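Local coordinates for hypothetical membrane spanning protein (Thermus thermophilus, PDB 2VPZ) that probably serves as the quinone-binding membrane subunit of a polysulfide reductase complex, supplying electrons drawn from quinol to its partner subunits, at residues Met55-Ala58 with Leu59-Ile63; Phe123-Val126 with Ala127-Tyr130; Asn145-Met148 with Ala149-Pro153. All blocks are in the same frame, centred on the assembly; numbering follows the deposited sequence.

Contact 1: Met55-Ala58 with Leu59-Ile63; sequences MLIA and LDLFI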
loop_
_atom_site.group_PDB
_atom_site.type_symbol
_atom_site.label_atom_id
_atom_site.label_comp_id
_atom_site.label_asym_id
_atom_site.label_seq_id
_atom_site.Cartn_x
_atom_site.Cartn_y
_atom_site.Cartn_z
ATOM N N MET C 55 -2.790 -47.440 -31.807
ATOM C CA MET C 55 -2.428 -48.175 -30.602
ATOM C C MET C 55 -1.941 -47.269 -29.474
ATOM O O MET C 55 -2.319 -47.437 -28.307
ATOM C CB MET C 55 -1.381 -49.257 -30.897
ATOM C CG MET C 55 -1.923 -50.574 -31.470
ATOM S SD MET C 55 -0.619 -51.670 -32.110
ATOM C CE MET C 55 0.870 -50.922 -31.358
ATOM N N LEU C 56 -1.085 -46.324 -29.839
ATOM C CA LEU C 56 -0.529 -45.340 -28.915
ATOM C C LEU C 56 -1.639 -44.353 -28.491
ATOM O O LEU C 56 -1.580 -43.795 -27.395
ATOM C CB LEU C 56 0.680 -44.609 -29.539
ATOM C CG LEU C 56 1.921 -45.484 -29.805
ATOM C CD1 LEU C 56 2.816 -44.872 -30.902
ATOM C CD2 LEU C 56 2.696 -45.700 -28.496
ATOM N N ILE C 57 -2.649 -44.139 -29.336
ATOM C CA ILE C 57 -3.766 -43.265 -28.963
ATOM C C ILE C 57 -4.630 -44.029 -27.934
ATOM O O ILE C 57 -5.089 -43.448 -26.942
ATOM C CB ILE C 57 -4.671 -42.835 -30.186
ATOM C CG1 ILE C 57 -3.899 -41.905 -31.122
ATOM C CG2 ILE C 57 -5.958 -42.166 -29.662
ATOM C CD1 ILE C 57 -4.772 -40.918 -31.914
ATOM N N ALA C 58 -4.828 -45.326 -28.162
ATOM C CA ALA C 58 -5.587 -46.176 -27.241
ATOM C C ALA C 58 -4.846 -46.301 -25.887
ATOM O O ALA C 58 -5.451 -46.116 -24.818
ATOM C CB ALA C 58 -5.834 -47.592 -27.861
ATOM N N LEU C 59 -3.546 -46.598 -25.923
ATOM C CA LEU C 59 -2.704 -46.713 -24.730
ATOM C C LEU C 59 -2.695 -45.377 -23.944
ATOM O O LEU C 59 -2.681 -45.376 -22.711
ATOM C CB LEU C 59 -1.245 -47.147 -25.068
ATOM C CG LEU C 59 -0.138 -47.152 -23.985
ATOM C CD1 LEU C 59 -0.541 -48.050 -22.793
ATOM C CD2 LEU C 59 1.223 -47.599 -24.578
ATOM N N ASP C 60 -2.730 -44.240 -24.635
ATOM C CA ASP C 60 -2.741 -42.949 -23.933
ATOM C C ASP C 60 -4.117 -42.600 -23.333
ATOM O O ASP C 60 -4.180 -42.058 -22.226
ATOM C CB ASP C 60 -2.207 -41.788 -24.797
ATOM C CG ASP C 60 -1.989 -40.483 -23.981
ATOM O OD1 ASP C 60 -1.737 -40.605 -22.752
ATOM O OD2 ASP C 60 -2.051 -39.375 -24.560
ATOM N N LEU C 61 -5.219 -42.886 -24.024
ATOM C CA LEU C 61 -6.534 -42.626 -23.424
ATOM C C LEU C 61 -6.738 -43.615 -22.225
ATOM O O LEU C 61 -7.321 -43.242 -21.201
ATOM C CB LEU C 61 -7.693 -42.743 -24.458
ATOM C CG LEU C 61 -7.777 -41.741 -25.624
ATOM C CD1 LEU C 61 -8.929 -42.114 -26.586
ATOM C CD2 LEU C 61 -7.951 -40.304 -25.086
ATOM N N PHE C 62 -6.251 -44.854 -22.335
ATOM C CA PHE C 62 -6.382 -45.820 -21.230
ATOM C C PHE C 62 -5.619 -45.347 -19.973
ATOM O O PHE C 62 -6.153 -45.421 -18.865
ATOM C CB PHE C 62 -5.936 -47.256 -21.622
ATOM C CG PHE C 62 -5.925 -48.259 -20.461
ATOM C CD1 PHE C 62 -7.104 -48.884 -20.019
ATOM C CD2 PHE C 62 -4.729 -48.548 -19.797
ATOM C CE1 PHE C 62 -7.089 -49.788 -18.919
ATOM C CE2 PHE C 62 -4.689 -49.443 -18.704
ATOM C CZ PHE C 62 -5.876 -50.063 -18.263
ATOM N N ILE C 63 -4.393 -44.844 -20.082
ATOM C CA ILE C 63 -3.747 -44.365 -18.864
ATOM C C ILE C 63 -4.212 -42.935 -18.383
ATOM O O ILE C 63 -3.953 -42.560 -17.245
ATOM C CB ILE C 63 -2.127 -44.568 -18.860
ATOM C CG1 ILE C 63 -1.395 -43.268 -19.111
ATOM C CG2 ILE C 63 -1.749 -45.671 -19.866
ATOM C CD1 ILE C 63 0.013 -43.188 -18.437
#

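Contact 2: Phe123-Val126 with Ala127-Tyr130; sequences FSLV and ALSY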
loop_
_atom_site.group_PDB
_atom_site.type_symbol
_atom_site.label_atom_id
_atom_site.label_comp_id
_atom_site.label_asym_id
_atom_site.label_seq_id
_atom_site.Cartn_x
_atom_site.Cartn_y
_atom_site.Cartn_z
ATOM N N PHE C 123 -5.692 -33.097 -37.079
ATOM C CA PHE C 123 -5.960 -33.586 -35.716
ATOM C C PHE C 123 -4.672 -33.984 -35.004
ATOM O O PHE C 123 -4.591 -33.924 -33.774
ATOM C CB PHE C 123 -6.950 -34.753 -35.713
ATOM C CG PHE C 123 -8.311 -34.414 -36.254
ATOM C CD1 PHE C 123 -9.029 -35.331 -37.022
ATOM C CD2 PHE C 123 -8.851 -33.150 -36.035
ATOM C CE1 PHE C 123 -10.267 -34.990 -37.568
ATOM C CE2 PHE C 123 -10.089 -32.789 -36.570
ATOM C CZ PHE C 123 -10.798 -33.712 -37.345
ATOM N N SER C 124 -3.667 -34.379 -35.772
ATOM C CA SER C 124 -2.389 -34.755 -35.187
ATOM C C SER C 124 -1.596 -33.460 -34.875
ATOM O O SER C 124 -0.623 -33.493 -34.113
ATOM C CB SER C 124 -1.611 -35.729 -36.106
ATOM O OG SER C 124 -0.868 -35.059 -37.100
ATOM N N LEU C 125 -1.983 -32.318 -35.449
ATOM C CA LEU C 125 -1.286 -31.060 -35.118
ATOM C C LEU C 125 -1.942 -30.480 -33.828
ATOM O O LEU C 125 -1.264 -29.875 -32.998
ATOM C CB LEU C 125 -1.279 -30.039 -36.311
ATOM C CG LEU C 125 -0.179 -30.299 -37.386
ATOM C CD1 LEU C 125 -0.291 -29.349 -38.596
ATOM C CD2 LEU C 125 1.206 -30.169 -36.736
ATOM N N VAL C 126 -3.241 -30.721 -33.650
ATOM C CA VAL C 126 -3.954 -30.328 -32.431
ATOM C C VAL C 126 -3.337 -31.131 -31.242
ATOM O O VAL C 126 -2.935 -30.530 -30.259
ATOM C CB VAL C 126 -5.514 -30.621 -32.535
ATOM C CG1 VAL C 126 -6.219 -30.360 -31.179
ATOM C CG2 VAL C 126 -6.143 -29.771 -33.656
ATOM N N ALA C 127 -3.224 -32.455 -31.360
ATOM C CA ALA C 127 -2.640 -33.339 -30.320
ATOM C C ALA C 127 -1.147 -33.119 -29.955
ATOM O O ALA C 127 -0.713 -33.448 -28.838
ATOM C CB ALA C 127 -2.875 -34.848 -30.676
ATOM N N LEU C 128 -0.363 -32.578 -30.893
ATOM C CA LEU C 128 1.089 -32.258 -30.728
ATOM C C LEU C 128 1.277 -30.902 -30.049
ATOM O O LEU C 128 2.324 -30.612 -29.451
ATOM C CB LEU C 128 1.805 -32.191 -32.098
ATOM C CG LEU C 128 2.420 -33.438 -32.756
ATOM C CD1 LEU C 128 2.553 -33.255 -34.283
ATOM C CD2 LEU C 128 3.791 -33.772 -32.125
ATOM N N SER C 129 0.257 -30.075 -30.207
ATOM C CA SER C 129 0.197 -28.708 -29.713
ATOM C C SER C 129 -0.422 -28.474 -28.325
ATOM O O SER C 129 -0.036 -27.536 -27.625
ATOM C CB SER C 129 -0.588 -27.830 -30.727
ATOM O OG SER C 129 0.093 -27.575 -31.918
ATOM N N TYR C 130 -1.363 -29.306 -27.913
ATOM C CA TYR C 130 -2.053 -29.091 -26.645
ATOM C C TYR C 130 -1.257 -29.274 -25.318
ATOM O O TYR C 130 -1.505 -28.548 -24.345
ATOM C CB TYR C 130 -3.408 -29.844 -26.617
ATOM C CG TYR C 130 -3.462 -31.111 -25.772
ATOM C CD1 TYR C 130 -3.734 -31.057 -24.389
ATOM C CD2 TYR C 130 -3.229 -32.375 -26.344
ATOM C CE1 TYR C 130 -3.767 -32.233 -23.593
ATOM C CE2 TYR C 130 -3.257 -33.560 -25.559
ATOM C CZ TYR C 130 -3.527 -33.483 -24.182
ATOM O OH TYR C 130 -3.540 -34.625 -23.414
#

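Contact 3: Asn145-Met148 with Ala149-Pro153; sequences NGLM and AGLFP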
loop_
_atom_site.group_PDB
_atom_site.type_symbol
_atom_site.label_atom_id
_atom_site.label_comp_id
_atom_site.label_asym_id
_atom_site.label_seq_id
_atom_site.Cartn_x
_atom_site.Cartn_y
_atom_site.Cartn_z
ATOM N N ASN C 145 6.870 -21.104 -18.925
ATOM C CA ASN C 145 6.743 -19.936 -19.787
ATOM C C ASN C 145 6.480 -20.317 -21.261
ATOM O O ASN C 145 6.293 -21.501 -21.591
ATOM C CB ASN C 145 7.980 -19.010 -19.633
ATOM C CG ASN C 145 9.233 -19.535 -20.329
ATOM O OD1 ASN C 145 10.322 -18.967 -20.212
ATOM N ND2 ASN C 145 9.073 -20.637 -21.067
ATOM N N GLY C 146 6.437 -19.292 -22.106
ATOM C CA GLY C 146 6.187 -19.467 -23.527
ATOM C C GLY C 146 6.938 -20.560 -24.278
ATOM O O GLY C 146 6.349 -21.204 -25.134
ATOM N N LEU C 147 8.213 -20.783 -23.959
ATOM C CA LEU C 147 9.036 -21.841 -24.602
ATOM C C LEU C 147 8.421 -23.271 -24.524
ATOM O O LEU C 147 8.776 -24.156 -25.313
ATOM C CB LEU C 147 10.487 -21.882 -24.055
ATOM C CG LEU C 147 11.747 -21.543 -24.865
ATOM C CD1 LEU C 147 13.012 -22.063 -24.126
ATOM C CD2 LEU C 147 11.699 -22.146 -26.290
ATOM N N MET C 148 7.541 -23.492 -23.538
ATOM C CA MET C 148 6.877 -24.783 -23.326
ATOM C C MET C 148 6.019 -25.094 -24.565
ATOM O O MET C 148 5.775 -26.264 -24.903
ATOM C CB MET C 148 5.986 -24.779 -22.070
ATOM C CG MET C 148 6.715 -24.545 -20.737
ATOM S SD MET C 148 7.947 -25.809 -20.356
ATOM C CE MET C 148 9.488 -24.846 -20.453
ATOM N N ALA C 149 5.536 -24.040 -25.218
ATOM C CA ALA C 149 4.758 -24.182 -26.437
ATOM C C ALA C 149 5.713 -24.519 -27.629
ATOM O O ALA C 149 5.251 -24.901 -28.701
ATOM C CB ALA C 149 3.934 -22.900 -26.735
ATOM N N GLY C 150 7.020 -24.368 -27.425
ATOM C CA GLY C 150 7.998 -24.698 -28.442
ATOM C C GLY C 150 8.701 -26.021 -28.155
ATOM O O GLY C 150 8.924 -26.862 -29.055
ATOM N N LEU C 151 9.051 -26.229 -26.890
ATOM C CA LEU C 151 9.701 -27.443 -26.412
ATOM C C LEU C 151 8.804 -28.694 -26.499
ATOM O O LEU C 151 9.281 -29.787 -26.842
ATOM C CB LEU C 151 10.199 -27.268 -24.960
ATOM C CG LEU C 151 11.463 -26.411 -24.786
ATOM C CD1 LEU C 151 11.838 -26.272 -23.296
ATOM C CD2 LEU C 151 12.628 -27.038 -25.581
ATOM N N PHE C 152 7.508 -28.565 -26.234
ATOM C CA PHE C 152 6.708 -29.762 -26.300
ATOM C C PHE C 152 6.434 -30.319 -27.735
ATOM O O PHE C 152 6.538 -31.536 -27.923
ATOM C CB PHE C 152 5.523 -29.680 -25.315
ATOM C CG PHE C 152 5.894 -30.026 -23.862
ATOM C CD1 PHE C 152 6.751 -29.198 -23.140
ATOM C CD2 PHE C 152 5.449 -31.223 -23.258
ATOM C CE1 PHE C 152 7.177 -29.526 -21.839
ATOM C CE2 PHE C 152 5.866 -31.576 -21.948
ATOM C CZ PHE C 152 6.731 -30.727 -21.243
ATOM N N PRO C 153 6.104 -29.454 -28.737
ATOM C CA PRO C 153 5.893 -29.957 -30.105
ATOM C C PRO C 153 7.187 -30.608 -30.744
ATOM O O PRO C 153 7.131 -31.683 -31.355
ATOM C CB PRO C 153 5.439 -28.727 -30.884
ATOM C CG PRO C 153 4.638 -27.954 -29.869
ATOM C CD PRO C 153 5.401 -28.174 -28.542
#

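Contact 1: Met55-Ala58 with Leu59-Ile63
L61 comes up against I57 one helical turn earlier, and its side chain can be followed atom by atom along the carbonyl it leans on. CB lies 3.7 Å from I57 O, and CG draws nearer, to 3.4 Å from I57 O. Beyond the branch, CD1 runs on past the oxygen and ends alongside the CG2 branch of I57, at 4.3 Å from that atom, a loose apolar touch. The first torsion explains this path: with CG opposite the carbonyl carbon (chi1 -65°), the leucine lies back along the helix over the preceding turn. The same I57 O accepts the backbone hydrogen bond from L61 N at 3.0 Å, with an N-H...O angle of 162°, so the leucine packs beside an oxygen already engaged. The neighbouring bonds continue the i to i+4 pattern, from L59 N to M55 O (2.8 Å) and from F62 N to A58 O (2.9 Å). D60 behaves differently. Its CB rests 3.3 Å from L56 O, but chi1 near -170° swings the carboxylate away from this turn; the side chain meets H21 and V25 of helix 16-41. L61 and F62 lie on the surface, consistent with exposure to lipid. The whole is a regular transmembrane alpha-helical turn that places a buried acid next to the quinone site, beside H21, which binds ubiquinone-1 in another structure of this protein.

Contact 2: Phe123-Val126 with Ala127-Tyr130
A127 sits one turn beyond F123, its N giving a straight hydrogen bond to F123 O (3.1 Å, 169°), while its CB lies 3.7 Å from the same oxygen. L128 follows with only a weak backbone bond to S124 O. Its side chain lies against that carbonyl instead, CD1 being 3.2 Å from S124 O, and the same methyl meets L125 CD2 at 4.2 Å where the two leucines cross obliquely. S129 turns its hydroxyl back into the helix: chi1 of -71° places OG beside its own backbone N, from where it donates to L125 O at 2.9 Å. S129 N makes two weak bonds, to L125 O and V126 O, so the hydroxyl adds a further donor to L125 O. Y130 N donates a hydrogen bond to V126 O (3.1 Å), and that oxygen stands at the ring edge, near its plane. The ring itself leads away from the turn; its OH makes a weak hydrogen bond to H21, and in other structures of this protein Y130 contacts menaquinone-7 and ubiquinone-1, neither of which is bound here. Around this part of helix 117-136, F123, V126 and A127 pack on helix 88-107, S124, L128 and Y130 meet helix 16-41, and L125 and S129 touch L185 of the second subunit.

Contact 3: Asn145-Met148 with Ala149-Pro153
M148 and F152 lie side by side, one turn apart, with their side chains running the same way. The methionine is folded rather than extended: CG stands opposite the carbonyl carbon (chi1 -62°), and a second bend, at chi2 about the CB-CG bond, places the sulfur beside the phenyl group. SD approaches CE1 of F152 at 4.1 Å and lies 5.3 Å from the ring centroid. At 71° from the ring normal the approach is oblique, yet it qualifies as a Met-aromatic contact. The bend at chi3 then sends CE to L151 CD1 at 4.0 Å, the two side chains crossing at a slant, so one methionine touches two successive residues of the next turn. L147 has a less regular first torsion (chi1 -114°); its CD1 only brushes L151 CD1, at 4.4 Å.

The backbone here passes from a type I beta turn, N145 to M148, into the start of helix 148-166. A149 N bonds to G146 O at 3.0 Å, a turn-like i to i+3 link. L147 O then serves two donors, G150 N at 2.8 Å and L151 N at 2.6 Å, marking the change to i to i+4 bonding that F152 N continues with M148 O. The pattern breaks at P153, whose N can offer no hydrogen, and the helix is kinked there.

F152 CD1 lies 3.6 Å from M148 O. M148, L151 and F152 all pack on L242 of helix 227-245, and F152 O is hydrogen-bonded to R239 of the same helix. A149 rests on L133 of helix 117-136 and on T193 of the second subunit.

Contact 1 is largely on the surface, whereas contacts 2 and 3 are buried and both touch the second subunit. Contacts 1 and 2 each sit inside a single helix and share helix 16-41 as neighbour; their nearest atoms stay about 5 Å apart, but both reach H21, through D60 and Y130. Contact 3 lies where a loop becomes a helix, and it meets contact 2 directly, P153 CG packing 3.5 Å from L128 O. The chemistry follows position: mostly apolar side chains and one buried acid on regular backbone bonds in 55-63, a serine hydroxyl backing weak bonds in 123-130, and sulfur-aromatic packing where a turn runs into a helix in 145-153.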